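Local coordinates for exopolysaccharide biosynthesis protein (Pantoea stewartii subsp. stewartii DC283, PDB 6TGF), which probably modifies the glycan of the bacterial biofilm as a hydrolase, using a parallel beta-helix fold that resembles a bacteriophage tailspike, at residues V327-L332 / G346-T351; T371-L376 / D394-G399. All blocks are in the same frame, centred on the assembly; numbering follows the deposited sequence.

Contact 1 (V327-L332 / G346-T351); sequences VEISNL and GLLRNT
Ile-329 and Leu-348 meet in the interior of the beta-helix, where the end of the isoleucine is set against the branched end of the leucine. The Ile-329 CD1 methyl does most of the touching: it lies 3.5 Å from Leu-348 CD1 and 3.7 Å from Leu-348 CB, with CD2 of the same leucine also within van der Waals range. The isoleucine reaches that far because its chain is extended, CD1 lying anti to CA (chi2 179°). Leu-348 in turn has CG anti to its backbone N (chi1 -177°), and the two side chains cross obliquely. On one flank Val-327 CG1 approaches Leu-348 CD1 at 4.3 Å; on the other, Ile-329 CG2 comes within 4.5 Å of Leu-347 CD2.

The strand axes, almost antiparallel at 167°, come no closer than 10.2 Å, too far for backbone pairing, and no hydrogen bond crosses the contact. Branched aliphatic residues suit such a place because they fill space between two walls without needing polar partners. Asn-350 is the polar exception: its side chain and that of Val-327 run past each other in opposite directions, ND2 beside CG2, while ND2 is hydrogen-bonded to Ala-324 O, which satisfies a donor that would be costly to bury alone. Glu-328, between the two inward residues, points away from the interior and hydrogen-bonds through OE2 to the backbone N of Gly-303 of the second subunit.

Phe-358 packs on both Val-327 and Ile-329, and Phe-293 on Leu-348, extending the hydrophobic core along the beta-helix. Strand 327-330 pairs with strands 290-296 and 356-366 in one wall, whereas strand 346-350 lies between strands 318-324 and 373-378 in the facing one.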
loop_
_atom_site.group_PDB
_atom_site.type_symbol
_atom_site.label_atom_id
_atom_site.label_comp_id
_atom_site.label_asym_id
_atom_site.label_seq_id
_atom_site.Cartn_x
_atom_site.Cartn_y
_atom_site.Cartn_z
ATOM N N VAL B 327 -3.060 -1.368 20.180
ATOM C CA VAL B 327 -1.583 -1.404 20.400
ATOM C C VAL B 327 -0.886 -0.887 19.135
ATOM O O VAL B 327 -1.253 -1.336 18.031
ATOM C CB VAL B 327 -1.102 -2.819 20.776
ATOM C CG1 VAL B 327 0.408 -2.881 20.955
ATOM C CG2 VAL B 327 -1.800 -3.337 22.024
ATOM N N GLU B 328 0.079 0.023 19.306
ATOM C CA GLU B 328 0.942 0.573 18.224
ATOM C C GLU B 328 2.409 0.464 18.664
ATOM O O GLU B 328 2.764 1.080 19.689
ATOM C CB GLU B 328 0.555 2.020 17.908
ATOM C CG GLU B 328 -0.921 2.203 17.586
ATOM C CD GLU B 328 -1.346 3.620 17.229
ATOM O OE1 GLU B 328 -0.788 4.575 17.810
ATOM O OE2 GLU B 328 -2.239 3.767 16.368
ATOM N N ILE B 329 3.211 -0.320 17.934
ATOM C CA ILE B 329 4.696 -0.411 18.085
ATOM C C ILE B 329 5.331 0.081 16.782
ATOM O O ILE B 329 4.935 -0.428 15.716
ATOM C CB ILE B 329 5.157 -1.847 18.413
ATOM C CG1 ILE B 329 4.245 -2.537 19.431
ATOM C CG2 ILE B 329 6.608 -1.847 18.871
ATOM C CD1 ILE B 329 4.655 -3.958 19.748
ATOM N N SER B 330 6.280 1.020 16.853
ATOM C CA SER B 330 6.938 1.600 15.652
ATOM C C SER B 330 8.333 2.145 15.979
ATOM O O SER B 330 8.543 2.615 17.111
ATOM C CB SER B 330 6.066 2.659 15.019
ATOM O OG SER B 330 5.700 3.658 15.961
ATOM N N ASN B 331 9.244 2.062 15.003
ATOM C CA ASN B 331 10.577 2.721 14.999
ATOM C C ASN B 331 11.452 2.162 16.127
ATOM O O ASN B 331 12.112 2.968 16.806
ATOM C CB ASN B 331 10.442 4.242 15.117
ATOM C CG ASN B 331 9.426 4.821 14.159
ATOM O OD1 ASN B 331 9.369 4.427 12.996
ATOM N ND2 ASN B 331 8.621 5.756 14.638
ATOM N N LEU B 332 11.486 0.839 16.300
ATOM C CA LEU B 332 12.290 0.174 17.362
ATOM C C LEU B 332 13.129 -0.960 16.763
ATOM O O LEU B 332 12.573 -1.778 16.007
ATOM C CB LEU B 332 11.353 -0.359 18.451
ATOM C CG LEU B 332 10.671 0.703 19.311
ATOM C CD1 LEU B 332 9.574 0.084 20.162
ATOM C CD2 LEU B 332 11.679 1.430 20.188
ATOM N N GLY B 346 10.978 -12.143 24.334
ATOM C CA GLY B 346 10.377 -11.433 23.187
ATOM C C GLY B 346 10.349 -9.935 23.433
ATOM O O GLY B 346 10.840 -9.511 24.498
ATOM N N LEU B 347 9.790 -9.156 22.500
ATOM C CA LEU B 347 9.672 -7.676 22.625
ATOM C C LEU B 347 8.360 -7.324 23.335
ATOM O O LEU B 347 8.419 -6.604 24.351
ATOM C CB LEU B 347 9.751 -7.020 21.242
ATOM C CG LEU B 347 9.502 -5.509 21.214
ATOM C CD1 LEU B 347 10.414 -4.779 22.189
ATOM C CD2 LEU B 347 9.678 -4.954 19.809
ATOM N N LEU B 348 7.221 -7.793 22.814
ATOM C CA LEU B 348 5.875 -7.474 23.361
ATOM C C LEU B 348 4.951 -8.692 23.264
ATOM O O LEU B 348 4.982 -9.387 22.230
ATOM C CB LEU B 348 5.284 -6.281 22.604
ATOM C CG LEU B 348 3.920 -5.803 23.106
ATOM C CD1 LEU B 348 3.858 -4.284 23.182
ATOM C CD2 LEU B 348 2.788 -6.347 22.246
ATOM N N ARG B 349 4.162 -8.922 24.318
ATOM C CA ARG B 349 2.972 -9.813 24.313
ATOM C C ARG B 349 1.754 -9.007 24.772
ATOM O O ARG B 349 1.850 -8.343 25.822
ATOM C CB ARG B 349 3.164 -11.024 25.231
ATOM C CG ARG B 349 1.879 -11.805 25.468
ATOM C CD ARG B 349 2.100 -13.197 26.023
ATOM N NE ARG B 349 2.742 -13.183 27.331
ATOM C CZ ARG B 349 3.137 -14.269 27.991
ATOM N NH1 ARG B 349 2.968 -15.471 27.463
ATOM N NH2 ARG B 349 3.715 -14.147 29.173
ATOM N N ASN B 350 0.656 -9.078 24.014
ATOM C CA ASN B 350 -0.664 -8.503 24.380
ATOM C C ASN B 350 -1.582 -9.659 24.795
ATOM O O ASN B 350 -1.771 -10.576 23.973
ATOM C CB ASN B 350 -1.249 -7.676 23.232
ATOM C CG ASN B 350 -2.420 -6.808 23.647
ATOM O OD1 ASN B 350 -2.730 -6.687 24.831
ATOM N ND2 ASN B 350 -3.077 -6.195 22.676
ATOM N N THR B 351 -2.109 -9.623 26.024
ATOM C CA THR B 351 -2.935 -10.704 26.630
ATOM C C THR B 351 -4.384 -10.240 26.837
ATOM O O THR B 351 -5.161 -11.015 27.430
ATOM C CB THR B 351 -2.322 -11.192 27.950
ATOM O OG1 THR B 351 -1.991 -10.057 28.750
ATOM C CG2 THR B 351 -1.090 -12.042 27.741
#

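Contact 2 (T371-L376 / D394-G399)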
loop_
_atom_site.group_PDB
_atom_site.type_symbol
_atom_site.label_atom_id
_atom_site.label_comp_id
_atom_site.label_asym_id
_atom_site.label_seq_id
_atom_site.Cartn_x
_atom_site.Cartn_y
_atom_site.Cartn_z
ATOM N N THR B 371 9.550 -15.254 21.624
ATOM C CA THR B 371 8.544 -14.860 20.599
ATOM C C THR B 371 8.569 -13.333 20.466
ATOM O O THR B 371 8.159 -12.664 21.427
ATOM C CB THR B 371 7.147 -15.386 20.955
ATOM O OG1 THR B 371 7.209 -16.810 21.048
ATOM C CG2 THR B 371 6.093 -14.998 19.941
ATOM N N ALA B 372 9.033 -12.807 19.327
ATOM C CA ALA B 372 9.219 -11.355 19.083
ATOM C C ALA B 372 7.906 -10.605 19.347
ATOM O O ALA B 372 7.925 -9.649 20.142
ATOM C CB ALA B 372 9.724 -11.118 17.679
ATOM N N LEU B 373 6.813 -11.029 18.705
ATOM C CA LEU B 373 5.450 -10.458 18.885
ATOM C C LEU B 373 4.455 -11.595 19.137
ATOM O O LEU B 373 4.444 -12.554 18.341
ATOM C CB LEU B 373 5.061 -9.658 17.638
ATOM C CG LEU B 373 5.784 -8.326 17.444
ATOM C CD1 LEU B 373 5.481 -7.742 16.072
ATOM C CD2 LEU B 373 5.413 -7.332 18.537
ATOM N N SER B 374 3.655 -11.478 20.202
ATOM C CA SER B 374 2.603 -12.449 20.604
ATOM C C SER B 374 1.263 -11.717 20.754
ATOM O O SER B 374 1.161 -10.864 21.656
ATOM C CB SER B 374 2.989 -13.160 21.876
ATOM O OG SER B 374 1.989 -14.093 22.258
ATOM N N LEU B 375 0.287 -12.040 19.897
ATOM C CA LEU B 375 -1.057 -11.399 19.857
ATOM C C LEU B 375 -2.137 -12.445 20.161
ATOM O O LEU B 375 -1.893 -13.641 19.915
ATOM C CB LEU B 375 -1.268 -10.766 18.477
ATOM C CG LEU B 375 -0.165 -9.819 18.004
ATOM C CD1 LEU B 375 -0.473 -9.284 16.615
ATOM C CD2 LEU B 375 0.039 -8.671 18.981
ATOM N N LEU B 376 -3.288 -12.000 20.674
ATOM C CA LEU B 376 -4.415 -12.874 21.098
ATOM C C LEU B 376 -5.740 -12.305 20.577
ATOM O O LEU B 376 -5.952 -11.087 20.708
ATOM C CB LEU B 376 -4.414 -12.966 22.627
ATOM C CG LEU B 376 -5.404 -13.960 23.234
ATOM C CD1 LEU B 376 -5.091 -15.385 22.804
ATOM C CD2 LEU B 376 -5.407 -13.851 24.750
ATOM N N ASP B 394 9.882 -17.776 17.750
ATOM C CA ASP B 394 8.844 -17.284 16.806
ATOM C C ASP B 394 9.005 -15.767 16.662
ATOM O O ASP B 394 9.384 -15.120 17.655
ATOM C CB ASP B 394 7.430 -17.635 17.281
ATOM C CG ASP B 394 7.122 -19.123 17.307
ATOM O OD1 ASP B 394 7.916 -19.901 16.742
ATOM O OD2 ASP B 394 6.084 -19.490 17.891
ATOM N N VAL B 395 8.741 -15.226 15.469
ATOM C CA VAL B 395 8.810 -13.761 15.188
ATOM C C VAL B 395 7.391 -13.182 15.310
ATOM O O VAL B 395 7.104 -12.563 16.351
ATOM C CB VAL B 395 9.469 -13.482 13.822
ATOM C CG1 VAL B 395 9.507 -11.998 13.492
ATOM C CG2 VAL B 395 10.868 -14.073 13.753
ATOM N N ILE B 396 6.531 -13.399 14.309
ATOM C CA ILE B 396 5.109 -12.940 14.315
ATOM C C ILE B 396 4.226 -14.118 14.744
ATOM O O ILE B 396 4.034 -15.045 13.931
ATOM C CB ILE B 396 4.689 -12.375 12.941
ATOM C CG1 ILE B 396 5.749 -11.444 12.343
ATOM C CG2 ILE B 396 3.330 -11.694 13.035
ATOM C CD1 ILE B 396 6.094 -10.248 13.202
ATOM N N GLN B 397 3.721 -14.079 15.982
ATOM C CA GLN B 397 2.859 -15.134 16.577
ATOM C C GLN B 397 1.510 -14.516 16.956
ATOM O O GLN B 397 1.507 -13.408 17.526
ATOM C CB GLN B 397 3.548 -15.764 17.790
ATOM C CG GLN B 397 2.848 -17.007 18.325
ATOM C CD GLN B 397 1.768 -16.697 19.332
ATOM O OE1 GLN B 397 1.947 -15.879 20.233
ATOM N NE2 GLN B 397 0.631 -17.358 19.191
ATOM N N ALA B 398 0.413 -15.208 16.638
ATOM C CA ALA B 398 -0.970 -14.829 17.010
ATOM C C ALA B 398 -1.781 -16.095 17.310
ATOM O O ALA B 398 -1.779 -17.014 16.465
ATOM C CB ALA B 398 -1.601 -14.010 15.909
ATOM N N GLY B 399 -2.433 -16.133 18.477
ATOM C CA GLY B 399 -3.292 -17.245 18.928
ATOM C C GLY B 399 -4.675 -16.754 19.317
ATOM O O GLY B 399 -4.992 -15.584 19.025
HETATM O O HOH W 1 9.018 -18.564 20.245
#
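Leu-373 and Leu-375 pair in parallel with Ile-396 and Ala-398, in strands whose axes approach to 4.6 Å at 19°. Gln-397 is gripped by both its backbone groups: its N donates to Leu-373 O at 2.9 Å, and its O accepts from Leu-375 N at 3.0 Å. The pairing continues to Gly-399 N on Leu-375 O and, in the other direction, to Leu-373 N on Val-395 O and Ala-372 N on Asp-394 O.

Residues in register meet apolar with apolar inside, polar with polar outside. Inside, Leu-373 CD1 meets Ile-396 CD1 at 3.9 Å, the side chains side by side, and small Ala-398 sets its CB 4.2 Å from Leu-375 CB. Outside, Ser-374 OG donates to Gln-397 OE1 at 2.7 Å, nearly straight on to the carbonyl; the bend at chi2 (-87°) places the glutamine CD for this. Gln-397 CB lies against Thr-371 CG2. A water bridges Thr-371 OG1 and Asp-394 N, while Asn-431 ND2 and Lys-428 N hydrogen-bond the Asp-394 carboxylate.

Such in-register rows from coil to coil characterise parallel beta-helices. Strand 346-350 flanks 373-376, strand 430-431 flanks 396-399, and Phe-358 packs on Leu-373 and Leu-375 from the interior.

In the fold
Contact 1 spans the interior of the beta-helix from wall to wall, whereas contact 2 joins successive coils within one wall; their centres are about 10 Å apart. Strands 346-350 and 373-378 are neighbours in that wall, so the two contacts share a sheet. Probable hydrogen bonds of 3.0 Å run from Leu-347 N to Ala-372 O and from Asn-350 N to Ser-374 O. The apolar interiors also merge, Ile-329 CD1 packing 3.7 Å from Leu-373 CD2. Along the chain, contact 1 is complete before contact 2 begins, as expected when coils are laid down one after another.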